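Local coordinates for T9SS C-terminal target domain-containing protein (PDB 5JVK) that probably hydrolyses O-glycosidic bonds as a family 39 glycoside hydrolase of a gut Bacteroides, at residues 351-362 / 489-497; 424-432 / 444-455. All coordinates share one frame; numbering follows the deposited sequence.

Contact 1. Residues 351-362 / 489-497; sequences IEQAAYLARTYL and LSILPQYLV
Arg-359 NH1 donates to Ile-491 O at 3.0 Å. The bond is nearly straight, 162° at the hydrogen. It lies in the carbonyl plane, on a lone pair, and close to the plane of the guanidinium, so the oxygen is met at the group's edge. The arginine chain bends at chi3 (64°), which turns the guanidinium toward the loop while CG rests on the proline ring, 3.7 Å from Pro-493 CG. The same Ile-491 O also lies against the methyl of Ala-355.

Around this bond the packing is apolar. Leu-492 lies across Ile-351 at about a right angle, with CD1 3.5 Å from Ile-351 CG1. Its other methyl, CD2, reaches the helix backbone beside Ala-355 CB. Ile-491 CD1 touches Glu-352 CG at 3.9 Å. Farther along the helix, Leu-362 CD1 touches both Pro-493 CG and the Tyr-495 ring. Ala-358 CB meets Pro-493 CG and Tyr-495 OH, each at 4.0 Å.

The second shell fixes the arginine. Tyr-356 CE1 lies over one face of the guanidinium, toward its rim, and Asp-297 forms a salt bridge with NH2. With an alanine here in place of Arg-359, Asp-297 would probably lose this charged mate and Ile-491 O its side-chain donor, and one side of Pro-493 would be uncovered.

The contact joins helix 350-366, which follows the seventh strand of the (beta/alpha)8 (TIM) barrel, to the loop leading into strand 494-498 of the antiparallel sheet that follows the barrel. Its chemistry is a largely greasy, buried seam with one directed polar bond. The methyls supply close fit, and the arginine sets the loop carbonyl against the helix with a charge that Asp-297 is likely to balance.

Contact 2. Residues 424-432 / 444-455; sequences LLDGVNKVL and TAWTTKAEGTTI
Val-428 O is gripped twice by Thr-448. Thr-448 N donates to Val-428 O at 2.9 Å, nearly along the C=O axis. Thr-448 OG1 donates to Val-428 O at 2.8 Å, on a lone pair in the carbonyl plane. Its chi1 of 57° lets both donors reach one oxygen. Thr-447 OG1 donates to Asn-429 OD1 at 2.7 Å. That hydroxyl also accepts from Lys-449 N, closing an ST turn, while Thr-453 OG1 adds a weak bond to OD1.

Strands 429-432 and 444-447 run antiparallel. Lys-430 with Trp-446 and Leu-432 with Thr-444 are the hydrogen-bonded pairs. On their face Lys-430 CB stands over the Trp-446 six-membered ring, a CH-pi contact 3.9 Å from the centroid. Leu-432 CD1 approaches the same ring obliquely, 3.5 Å from Trp-446 CH2. Lys-430 NZ forms a salt bridge with Asp-297 OD1, and Trp-446 NE1 a hydrogen bond to the same oxygen. Lys-430 NZ also bonds to Gly-427 O.

On the other face Val-431 CG2 slides past Ile-455, 3.9 Å from CD1. Leu-425 CD2 meets Ile-455 CD1 tip to tip at 4.0 Å. Leu-424 and Leu-425 opposite Val-431 form a classic beta bulge.

This is a beta hairpin in the antiparallel sheet that follows the barrel. Threonine hydroxyls fasten its open end, and one face of the indole packs on the first carbons of the lysine chain, whose ammonium Asp-297 is likely to balance.

Contact 1 is the more buried and joins two parts of the fold, a barrel helix and the antiparallel sheet that follows the barrel. Contact 2 is partly exposed and works within the region of that sheet. Their centres lie about 10 Å apart. Strands 439-447 and 494-498 are neighbours in one sheet, and Gln-494 O and Ala-445 N are probably hydrogen-bonded. Side-chain packing with one arginine bond dominates contact 1. Regular backbone pairing and threonine hydroxyls dominate contact 2. Trp-446 packs on Arg-359 and Pro-493, so its indole bridges the two. Asp-297 also serves both, pairing with Arg-359 in one and with Lys-430 and Trp-446 in the other.

Contact 1. Residues 351-362 / 489-497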
# COMPACT_ATOMS: atom_id res chain seq x y z
N ILE A 351 -5.96 -7.38 12.86
CA ILE A 351 -5.36 -6.29 13.62
C ILE A 351 -3.83 -6.26 13.49
O ILE A 351 -3.23 -5.19 13.55
CB ILE A 351 -5.82 -6.31 15.11
CG1 ILE A 351 -5.66 -4.94 15.75
CG2 ILE A 351 -5.09 -7.38 15.92
CD1 ILE A 351 -6.60 -3.87 15.21
N GLU A 352 -3.22 -7.43 13.32
CA GLU A 352 -1.78 -7.53 13.03
C GLU A 352 -1.45 -6.93 11.65
O GLU A 352 -0.51 -6.15 11.52
CB GLU A 352 -1.28 -8.97 13.13
CG GLU A 352 -1.20 -9.48 14.57
CD GLU A 352 -0.89 -10.97 14.69
OE1 GLU A 352 -1.04 -11.72 13.71
OE2 GLU A 352 -0.49 -11.39 15.80
N GLN A 353 -2.25 -7.29 10.65
CA GLN A 353 -2.13 -6.72 9.29
C GLN A 353 -2.18 -5.19 9.32
O GLN A 353 -1.40 -4.52 8.64
CB GLN A 353 -3.23 -7.26 8.36
CG GLN A 353 -2.98 -6.98 6.88
CD GLN A 353 -4.24 -7.03 6.01
OE1 GLN A 353 -5.34 -6.68 6.45
NE2 GLN A 353 -4.08 -7.43 4.75
N ALA A 354 -3.12 -4.64 10.10
CA ALA A 354 -3.25 -3.20 10.27
C ALA A 354 -2.03 -2.61 10.96
O ALA A 354 -1.43 -1.64 10.47
CB ALA A 354 -4.51 -2.88 11.05
N ALA A 355 -1.65 -3.20 12.09
CA ALA A 355 -0.47 -2.77 12.85
C ALA A 355 0.79 -2.76 11.99
O ALA A 355 1.55 -1.80 12.01
CB ALA A 355 -0.28 -3.66 14.07
N TYR A 356 1.00 -3.83 11.22
CA TYR A 356 2.20 -3.97 10.39
C TYR A 356 2.21 -3.04 9.18
O TYR A 356 3.28 -2.64 8.72
CB TYR A 356 2.41 -5.43 9.95
CG TYR A 356 2.59 -6.44 11.08
CD1 TYR A 356 2.89 -6.05 12.40
CD2 TYR A 356 2.48 -7.81 10.83
CE1 TYR A 356 3.05 -6.98 13.41
CE2 TYR A 356 2.65 -8.74 11.84
CZ TYR A 356 2.93 -8.33 13.12
OH TYR A 356 3.10 -9.25 14.13
N LEU A 357 1.02 -2.69 8.68
CA LEU A 357 0.91 -1.69 7.61
C LEU A 357 1.42 -0.33 8.09
O LEU A 357 2.26 0.29 7.44
CB LEU A 357 -0.53 -1.57 7.11
CG LEU A 357 -0.77 -0.69 5.87
CD1 LEU A 357 -1.93 -1.25 5.05
CD2 LEU A 357 -1.04 0.77 6.21
N ALA A 358 0.89 0.14 9.22
CA ALA A 358 1.31 1.42 9.80
C ALA A 358 2.79 1.42 10.12
O ALA A 358 3.50 2.38 9.81
CB ALA A 358 0.51 1.72 11.05
N ARG A 359 3.26 0.33 10.73
CA ARG A 359 4.66 0.18 11.10
C ARG A 359 5.61 0.14 9.90
O ARG A 359 6.71 0.69 9.97
CB ARG A 359 4.85 -1.04 12.01
CG ARG A 359 4.49 -0.72 13.44
CD ARG A 359 4.02 -1.90 14.28
NE ARG A 359 5.03 -2.93 14.48
CZ ARG A 359 4.91 -3.96 15.33
NH1 ARG A 359 3.83 -4.10 16.09
NH2 ARG A 359 5.89 -4.84 15.42
N THR A 360 5.17 -0.48 8.80
CA THR A 360 5.94 -0.47 7.54
C THR A 360 6.21 0.95 7.05
O THR A 360 7.36 1.29 6.75
CB THR A 360 5.22 -1.27 6.43
OG1 THR A 360 5.17 -2.65 6.79
CG2 THR A 360 5.94 -1.14 5.08
N TYR A 361 5.17 1.76 6.96
CA TYR A 361 5.31 3.12 6.43
C TYR A 361 6.02 4.07 7.40
O TYR A 361 6.76 4.96 6.98
CB TYR A 361 3.96 3.68 5.98
CG TYR A 361 3.43 2.98 4.74
CD1 TYR A 361 4.09 3.11 3.52
CD2 TYR A 361 2.29 2.18 4.79
CE1 TYR A 361 3.62 2.47 2.39
CE2 TYR A 361 1.81 1.54 3.66
CZ TYR A 361 2.49 1.69 2.45
OH TYR A 361 2.04 1.06 1.32
N LEU A 362 5.81 3.85 8.70
CA LEU A 362 6.54 4.61 9.73
C LEU A 362 8.03 4.26 9.74
O LEU A 362 8.87 5.16 9.78
CB LEU A 362 5.92 4.38 11.11
CG LEU A 362 4.53 5.01 11.29
CD1 LEU A 362 3.80 4.39 12.48
CD2 LEU A 362 4.62 6.52 11.45
N LEU A 489 1.34 0.99 25.43
CA LEU A 489 1.71 0.59 24.08
C LEU A 489 1.05 -0.72 23.67
O LEU A 489 0.91 -1.64 24.48
CB LEU A 489 3.23 0.46 23.96
CG LEU A 489 4.09 1.67 24.33
CD1 LEU A 489 5.55 1.36 24.03
CD2 LEU A 489 3.65 2.92 23.59
N SER A 490 0.65 -0.78 22.40
CA SER A 490 0.23 -2.01 21.75
C SER A 490 1.04 -2.19 20.47
O SER A 490 1.86 -1.34 20.11
CB SER A 490 -1.27 -1.98 21.44
OG SER A 490 -1.57 -1.08 20.39
N ILE A 491 0.78 -3.30 19.78
CA ILE A 491 1.33 -3.53 18.44
C ILE A 491 0.90 -2.43 17.45
O ILE A 491 1.65 -2.10 16.53
CB ILE A 491 0.99 -4.94 17.88
CG1 ILE A 491 -0.53 -5.16 17.71
CG2 ILE A 491 1.59 -6.02 18.78
CD1 ILE A 491 -0.88 -6.46 17.03
N LEU A 492 -0.30 -1.88 17.65
CA LEU A 492 -0.83 -0.79 16.83
C LEU A 492 -0.20 0.54 17.26
O LEU A 492 -0.31 0.91 18.42
CB LEU A 492 -2.34 -0.70 17.00
CG LEU A 492 -3.14 -1.95 16.59
CD1 LEU A 492 -4.44 -2.06 17.38
CD2 LEU A 492 -3.41 -1.93 15.09
N PRO A 493 0.47 1.25 16.33
CA PRO A 493 1.07 2.52 16.74
C PRO A 493 0.07 3.58 17.19
O PRO A 493 -1.04 3.66 16.65
CB PRO A 493 1.79 3.00 15.47
CG PRO A 493 2.05 1.76 14.70
CD PRO A 493 0.87 0.88 14.96
N GLN A 494 0.46 4.36 18.19
CA GLN A 494 -0.26 5.55 18.60
C GLN A 494 0.65 6.75 18.36
O GLN A 494 1.85 6.59 18.17
CB GLN A 494 -0.71 5.47 20.06
CG GLN A 494 0.41 5.56 21.10
CD GLN A 494 -0.04 5.07 22.46
OE1 GLN A 494 -0.21 5.87 23.38
NE2 GLN A 494 -0.25 3.77 22.59
N TYR A 495 0.06 7.94 18.40
CA TYR A 495 0.73 9.16 17.94
C TYR A 495 0.51 10.33 18.90
O TYR A 495 -0.61 10.55 19.36
CB TYR A 495 0.20 9.53 16.55
CG TYR A 495 0.15 8.39 15.56
CD1 TYR A 495 1.27 8.06 14.80
CD2 TYR A 495 -1.01 7.64 15.39
CE1 TYR A 495 1.23 7.01 13.89
CE2 TYR A 495 -1.06 6.59 14.48
CZ TYR A 495 0.07 6.28 13.73
OH TYR A 495 0.02 5.24 12.83
N LEU A 496 1.58 11.07 19.18
CA LEU A 496 1.52 12.32 19.94
C LEU A 496 1.76 13.49 19.00
O LEU A 496 2.89 13.76 18.61
CB LEU A 496 2.57 12.33 21.06
CG LEU A 496 2.33 11.43 22.27
CD1 LEU A 496 3.61 11.25 23.06
CD2 LEU A 496 1.23 11.99 23.15
N VAL A 497 0.69 14.19 18.63
CA VAL A 497 0.75 15.31 17.69
C VAL A 497 1.10 16.60 18.43
O VAL A 497 0.67 16.80 19.56
CB VAL A 497 -0.59 15.47 16.94
CG1 VAL A 497 -0.54 16.63 15.94
CG2 VAL A 497 -0.96 14.17 16.24

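Contact 2. Residues 424-432 / 444-455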
# COMPACT_ATOMS: atom_id res chain seq x y z
N LEU A 424 13.76 8.44 19.99
CA LEU A 424 13.69 8.59 21.45
C LEU A 424 13.92 7.25 22.16
O LEU A 424 14.59 7.20 23.19
CB LEU A 424 12.36 9.20 21.90
CG LEU A 424 12.20 10.72 21.77
CD1 LEU A 424 12.13 11.15 20.32
CD2 LEU A 424 10.96 11.20 22.51
N LEU A 425 13.35 6.18 21.61
CA LEU A 425 13.49 4.83 22.15
C LEU A 425 13.47 3.81 21.01
O LEU A 425 12.76 4.00 20.03
CB LEU A 425 12.35 4.53 23.13
CG LEU A 425 12.34 3.17 23.85
CD1 LEU A 425 13.53 3.01 24.78
CD2 LEU A 425 11.03 3.02 24.62
N ASP A 426 14.26 2.75 21.16
CA ASP A 426 14.42 1.73 20.12
C ASP A 426 14.38 0.35 20.77
O ASP A 426 14.36 0.24 21.99
CB ASP A 426 15.76 1.96 19.40
CG ASP A 426 15.76 1.47 17.96
OD1 ASP A 426 14.91 0.63 17.58
OD2 ASP A 426 16.63 1.94 17.19
N GLY A 427 14.33 -0.69 19.94
CA GLY A 427 14.35 -2.07 20.41
C GLY A 427 12.95 -2.66 20.48
O GLY A 427 12.17 -2.52 19.53
N VAL A 428 12.64 -3.31 21.60
CA VAL A 428 11.34 -3.94 21.82
C VAL A 428 10.21 -2.91 21.70
O VAL A 428 9.19 -3.18 21.06
CB VAL A 428 11.29 -4.66 23.20
CG1 VAL A 428 9.87 -5.07 23.58
CG2 VAL A 428 12.19 -5.89 23.17
N ASN A 429 10.42 -1.75 22.31
CA ASN A 429 9.51 -0.60 22.19
C ASN A 429 10.16 0.46 21.31
O ASN A 429 11.38 0.60 21.28
CB ASN A 429 9.20 -0.02 23.57
CG ASN A 429 8.61 -1.05 24.52
OD1 ASN A 429 7.74 -1.83 24.14
ND2 ASN A 429 9.09 -1.06 25.76
N LYS A 430 9.33 1.21 20.58
CA LYS A 430 9.78 2.27 19.68
C LYS A 430 9.10 3.57 20.04
O LYS A 430 7.89 3.58 20.24
CB LYS A 430 9.43 1.94 18.22
CG LYS A 430 10.57 1.42 17.36
CD LYS A 430 10.80 -0.06 17.54
CE LYS A 430 11.62 -0.63 16.40
NZ LYS A 430 11.86 -2.08 16.59
N VAL A 431 9.87 4.65 20.13
CA VAL A 431 9.34 6.01 20.18
C VAL A 431 10.15 6.85 19.19
O VAL A 431 11.35 7.04 19.38
CB VAL A 431 9.40 6.63 21.59
CG1 VAL A 431 8.76 8.01 21.60
CG2 VAL A 431 8.70 5.72 22.61
N LEU A 432 9.48 7.32 18.14
CA LEU A 432 10.15 7.97 17.01
C LEU A 432 9.54 9.35 16.77
O LEU A 432 8.33 9.51 16.90
CB LEU A 432 9.97 7.13 15.74
CG LEU A 432 10.24 5.62 15.82
CD1 LEU A 432 9.79 4.94 14.54
CD2 LEU A 432 11.71 5.36 16.10
N THR A 444 5.55 8.99 17.23
CA THR A 444 4.80 7.73 17.17
C THR A 444 5.40 6.74 18.15
O THR A 444 6.60 6.77 18.40
CB THR A 444 4.77 7.11 15.75
OG1 THR A 444 3.92 5.95 15.76
CG2 THR A 444 6.16 6.71 15.25
N ALA A 445 4.56 5.87 18.71
CA ALA A 445 5.01 4.90 19.70
C ALA A 445 4.25 3.58 19.58
O ALA A 445 3.04 3.57 19.42
CB ALA A 445 4.86 5.47 21.10
N TRP A 446 5.00 2.49 19.66
CA TRP A 446 4.42 1.15 19.65
C TRP A 446 5.36 0.16 20.35
O TRP A 446 6.52 0.47 20.61
CB TRP A 446 4.11 0.68 18.22
CG TRP A 446 5.30 0.32 17.35
CD1 TRP A 446 5.94 -0.89 17.31
CD2 TRP A 446 5.96 1.15 16.39
NE1 TRP A 446 6.96 -0.86 16.39
CE2 TRP A 446 7.00 0.39 15.82
CE3 TRP A 446 5.78 2.48 15.97
CZ2 TRP A 446 7.85 0.90 14.84
CZ3 TRP A 446 6.63 2.99 14.99
CH2 TRP A 446 7.65 2.20 14.44
N THR A 447 4.83 -1.02 20.63
CA THR A 447 5.62 -2.12 21.18
C THR A 447 5.54 -3.32 20.23
O THR A 447 4.51 -3.54 19.59
CB THR A 447 5.17 -2.52 22.61
OG1 THR A 447 6.01 -3.58 23.09
CG2 THR A 447 3.71 -2.97 22.67
N THR A 448 6.63 -4.07 20.15
CA THR A 448 6.65 -5.34 19.43
C THR A 448 6.02 -6.49 20.24
O THR A 448 5.70 -7.53 19.68
CB THR A 448 8.09 -5.73 19.03
OG1 THR A 448 8.92 -5.79 20.20
CG2 THR A 448 8.66 -4.71 18.06
N LYS A 449 5.84 -6.29 21.55
CA LYS A 449 5.26 -7.32 22.41
C LYS A 449 3.75 -7.47 22.17
O LYS A 449 3.01 -6.49 22.29
CB LYS A 449 5.55 -7.02 23.89
CG LYS A 449 7.02 -7.16 24.24
CD LYS A 449 7.37 -6.57 25.59
CE LYS A 449 6.77 -7.36 26.74
NZ LYS A 449 7.49 -7.10 28.02
N ALA A 450 3.33 -8.69 21.84
CA ALA A 450 1.94 -9.00 21.50
C ALA A 450 0.95 -8.60 22.59
O ALA A 450 -0.09 -8.00 22.32
CB ALA A 450 1.80 -10.48 21.20
N GLU A 451 1.29 -8.94 23.83
CA GLU A 451 0.47 -8.64 25.01
C GLU A 451 0.38 -7.15 25.37
O GLU A 451 -0.53 -6.75 26.09
CB GLU A 451 0.93 -9.45 26.23
CG GLU A 451 2.29 -9.06 26.83
CD GLU A 451 3.50 -9.72 26.17
OE1 GLU A 451 3.39 -10.18 25.01
OE2 GLU A 451 4.58 -9.75 26.80
N GLY A 452 1.34 -6.34 24.91
CA GLY A 452 1.39 -4.90 25.21
C GLY A 452 2.28 -4.59 26.40
O GLY A 452 2.57 -5.48 27.20
N THR A 453 2.72 -3.34 26.51
CA THR A 453 3.44 -2.84 27.69
C THR A 453 3.09 -1.39 27.97
O THR A 453 2.54 -0.69 27.12
CB THR A 453 4.98 -2.90 27.53
OG1 THR A 453 5.38 -2.25 26.32
CG2 THR A 453 5.47 -4.32 27.51
N THR A 454 3.44 -0.95 29.18
CA THR A 454 3.34 0.44 29.58
C THR A 454 4.75 1.02 29.70
O THR A 454 5.64 0.36 30.23
CB THR A 454 2.61 0.56 30.93
OG1 THR A 454 1.29 0.00 30.81
CG2 THR A 454 2.51 2.02 31.37
N ILE A 455 4.95 2.23 29.17
CA ILE A 455 6.20 2.97 29.35
C ILE A 455 5.93 4.41 29.79
O ILE A 455 4.83 4.93 29.63
CB ILE A 455 7.09 2.97 28.09
CG1 ILE A 455 6.38 3.61 26.89
CG2 ILE A 455 7.52 1.55 27.73
CD1 ILE A 455 7.34 4.12 25.84